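Local coordinates for protein HAT1-interacting factor 1 (Saccharomyces cerevisiae, PDB 4NQ0) that chaperones histones H3 and H4 as a component of the nuclear HAT-B histone acetyltransferase complex, and also binds H2A–H2B dimers directly, at residues Glu178-Ile183 with Leu263-Thr268. Residues are numbered along the deposited sequence; the frame is centred on the assembly and turned at random.
Sequences EHDDEI and LGYYKT
A short hydrogen bond, 2.6 Å from Y265 OH to D180 OD2, carries nearly all of this buried contact between helix 252-266, most of which falls in a predicted TPR repeat, and the long loop before helix 202-218. It illustrates how an irregular segment can be fixed to a helix by one carboxylate whose oxygens do different work. The loop segment belongs to the region important for binding H3-H4 and H2A-H2B, the helix segment to the H2A-H2B-interacting region. OD2 accepts the hydrogen bond from Y265 OH through its anti lone pair and also bonds Y239 of helix 229-248, so two tyrosines from two helices grip one atom. OD1 accepts from E182 N at 3.1 Å in an Asx turn and pairs with K261, whose charge probably stabilises the carboxylate. With CG anti to the backbone N (chi1 -178°), D180 meets Y265 at about a right angle, OD2 at the ring edge, carboxylate and ring planes 40° apart. Replacing D180 by alanine is likely to cost the two hydroxyls their shared oxygen, K261 one of two carboxylate partners (E182 remains) and the loop its Asx turn. A type I turn, D180 to I183, ends with I183 placing CD1 3.8 Å from Y265 OH.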
loop_
_atom_site.group_PDB
_atom_site.type_symbol
_atom_site.label_atom_id
_atom_site.label_comp_id
_atom_site.label_asym_id
_atom_site.label_seq_id
_atom_site.Cartn_x
_atom_site.Cartn_y
_atom_site.Cartn_z
ATOM N N GLU A 178 1.140 17.436 -5.836
ATOM C CA GLU A 178 1.885 17.877 -4.649
ATOM C C GLU A 178 1.227 17.595 -3.291
ATOM O O GLU A 178 1.941 17.420 -2.304
ATOM C CB GLU A 178 2.185 19.384 -4.749
ATOM N N HIS A 179 -0.108 17.569 -3.221
ATOM C CA HIS A 179 -0.784 17.369 -1.930
ATOM C C HIS A 179 -1.628 16.101 -1.856
ATOM O O HIS A 179 -2.176 15.637 -2.865
ATOM C CB HIS A 179 -1.644 18.574 -1.545
ATOM C CG HIS A 179 -2.038 18.577 -0.100
ATOM N ND1 HIS A 179 -1.126 18.770 0.917
ATOM C CD2 HIS A 179 -3.235 18.371 0.501
ATOM C CE1 HIS A 179 -1.748 18.700 2.081
ATOM N NE2 HIS A 179 -3.028 18.462 1.856
ATOM N N ASP A 180 -1.712 15.567 -0.637
ATOM C CA ASP A 180 -2.363 14.304 -0.337
ATOM C C ASP A 180 -3.021 14.434 1.044
ATOM O O ASP A 180 -2.333 14.417 2.072
ATOM C CB ASP A 180 -1.313 13.181 -0.353
ATOM C CG ASP A 180 -1.904 11.803 -0.087
ATOM O OD1 ASP A 180 -3.060 11.705 0.367
ATOM O OD2 ASP A 180 -1.202 10.802 -0.327
ATOM N N ASP A 181 -4.350 14.547 1.060
ATOM C CA ASP A 181 -5.105 14.825 2.298
ATOM C C ASP A 181 -5.097 13.665 3.295
ATOM O O ASP A 181 -5.414 13.847 4.473
ATOM C CB ASP A 181 -6.561 15.228 1.978
ATOM C CG ASP A 181 -6.817 16.736 2.131
ATOM O OD1 ASP A 181 -5.873 17.551 1.961
ATOM O OD2 ASP A 181 -7.980 17.106 2.429
ATOM N N GLU A 182 -4.726 12.480 2.828
ATOM C CA GLU A 182 -4.714 11.285 3.660
ATOM C C GLU A 182 -3.437 11.167 4.501
ATOM O O GLU A 182 -3.358 10.341 5.415
ATOM C CB GLU A 182 -4.896 10.066 2.757
ATOM C CG GLU A 182 -4.965 8.724 3.458
ATOM C CD GLU A 182 -5.463 7.621 2.532
ATOM O OE1 GLU A 182 -5.708 7.896 1.336
ATOM O OE2 GLU A 182 -5.602 6.473 3.003
ATOM N N ILE A 183 -2.430 11.982 4.211
ATOM C CA ILE A 183 -1.227 11.969 5.027
ATOM C C ILE A 183 -1.449 12.853 6.254
ATOM O O ILE A 183 -1.567 14.068 6.131
ATOM C CB ILE A 183 -0.001 12.435 4.239
ATOM C CG1 ILE A 183 0.253 11.468 3.075
ATOM C CG2 ILE A 183 1.211 12.510 5.151
ATOM C CD1 ILE A 183 1.477 11.794 2.265
ATOM N N LEU A 263 -0.845 3.933 -7.623
ATOM C CA LEU A 263 -0.595 4.129 -9.039
ATOM C C LEU A 263 -0.227 5.586 -9.327
ATOM O O LEU A 263 0.739 5.851 -10.025
ATOM C CB LEU A 263 -1.825 3.675 -9.831
ATOM C CG LEU A 263 -1.772 3.561 -11.352
ATOM C CD1 LEU A 263 -0.813 2.473 -11.841
ATOM C CD2 LEU A 263 -3.196 3.285 -11.865
ATOM N N GLY A 264 -0.971 6.533 -8.771
ATOM C CA GLY A 264 -0.617 7.950 -8.901
ATOM C C GLY A 264 0.784 8.287 -8.399
ATOM O O GLY A 264 1.483 9.105 -8.997
ATOM N N TYR A 265 1.202 7.669 -7.297
ATOM C CA TYR A 265 2.529 7.927 -6.743
ATOM C C TYR A 265 3.629 7.357 -7.632
ATOM O O TYR A 265 4.637 8.012 -7.871
ATOM C CB TYR A 265 2.650 7.395 -5.306
ATOM C CG TYR A 265 2.209 8.413 -4.278
ATOM C CD1 TYR A 265 3.102 9.359 -3.781
ATOM C CD2 TYR A 265 0.899 8.452 -3.824
ATOM C CE1 TYR A 265 2.707 10.298 -2.857
ATOM C CE2 TYR A 265 0.494 9.396 -2.898
ATOM C CZ TYR A 265 1.409 10.320 -2.426
ATOM O OH TYR A 265 1.028 11.244 -1.500
ATOM N N TYR A 266 3.427 6.148 -8.137
ATOM C CA TYR A 266 4.418 5.537 -9.021
ATOM C C TYR A 266 4.591 6.359 -10.296
ATOM O O TYR A 266 5.670 6.407 -10.869
ATOM C CB TYR A 266 4.010 4.109 -9.374
ATOM C CG TYR A 266 3.986 3.134 -8.211
ATOM C CD1 TYR A 266 4.958 3.162 -7.223
ATOM C CD2 TYR A 266 3.016 2.143 -8.137
ATOM C CE1 TYR A 266 4.940 2.255 -6.159
ATOM C CE2 TYR A 266 3.000 1.234 -7.091
ATOM C CZ TYR A 266 3.975 1.298 -6.103
ATOM O OH TYR A 266 3.985 0.389 -5.072
ATOM N N LYS A 267 3.526 7.020 -10.732
ATOM C CA LYS A 267 3.579 7.859 -11.935
ATOM C C LYS A 267 4.319 9.187 -11.773
ATOM O O LYS A 267 4.591 9.858 -12.763
ATOM C CB LYS A 267 2.171 8.101 -12.461
ATOM C CG LYS A 267 1.632 6.912 -13.241
ATOM C CD LYS A 267 0.155 7.104 -13.535
ATOM C CE LYS A 267 -0.288 6.351 -14.778
ATOM N NZ LYS A 267 -1.789 6.383 -14.912
ATOM N N THR A 268 4.658 9.566 -10.546
ATOM C CA THR A 268 5.525 10.730 -10.326
ATOM C C THR A 268 6.998 10.340 -10.409
ATOM O O THR A 268 7.880 11.198 -10.342
ATOM C CB THR A 268 5.296 11.364 -8.946
ATOM O OG1 THR A 268 5.775 10.474 -7.930
ATOM C CG2 THR A 268 3.802 11.684 -8.723
#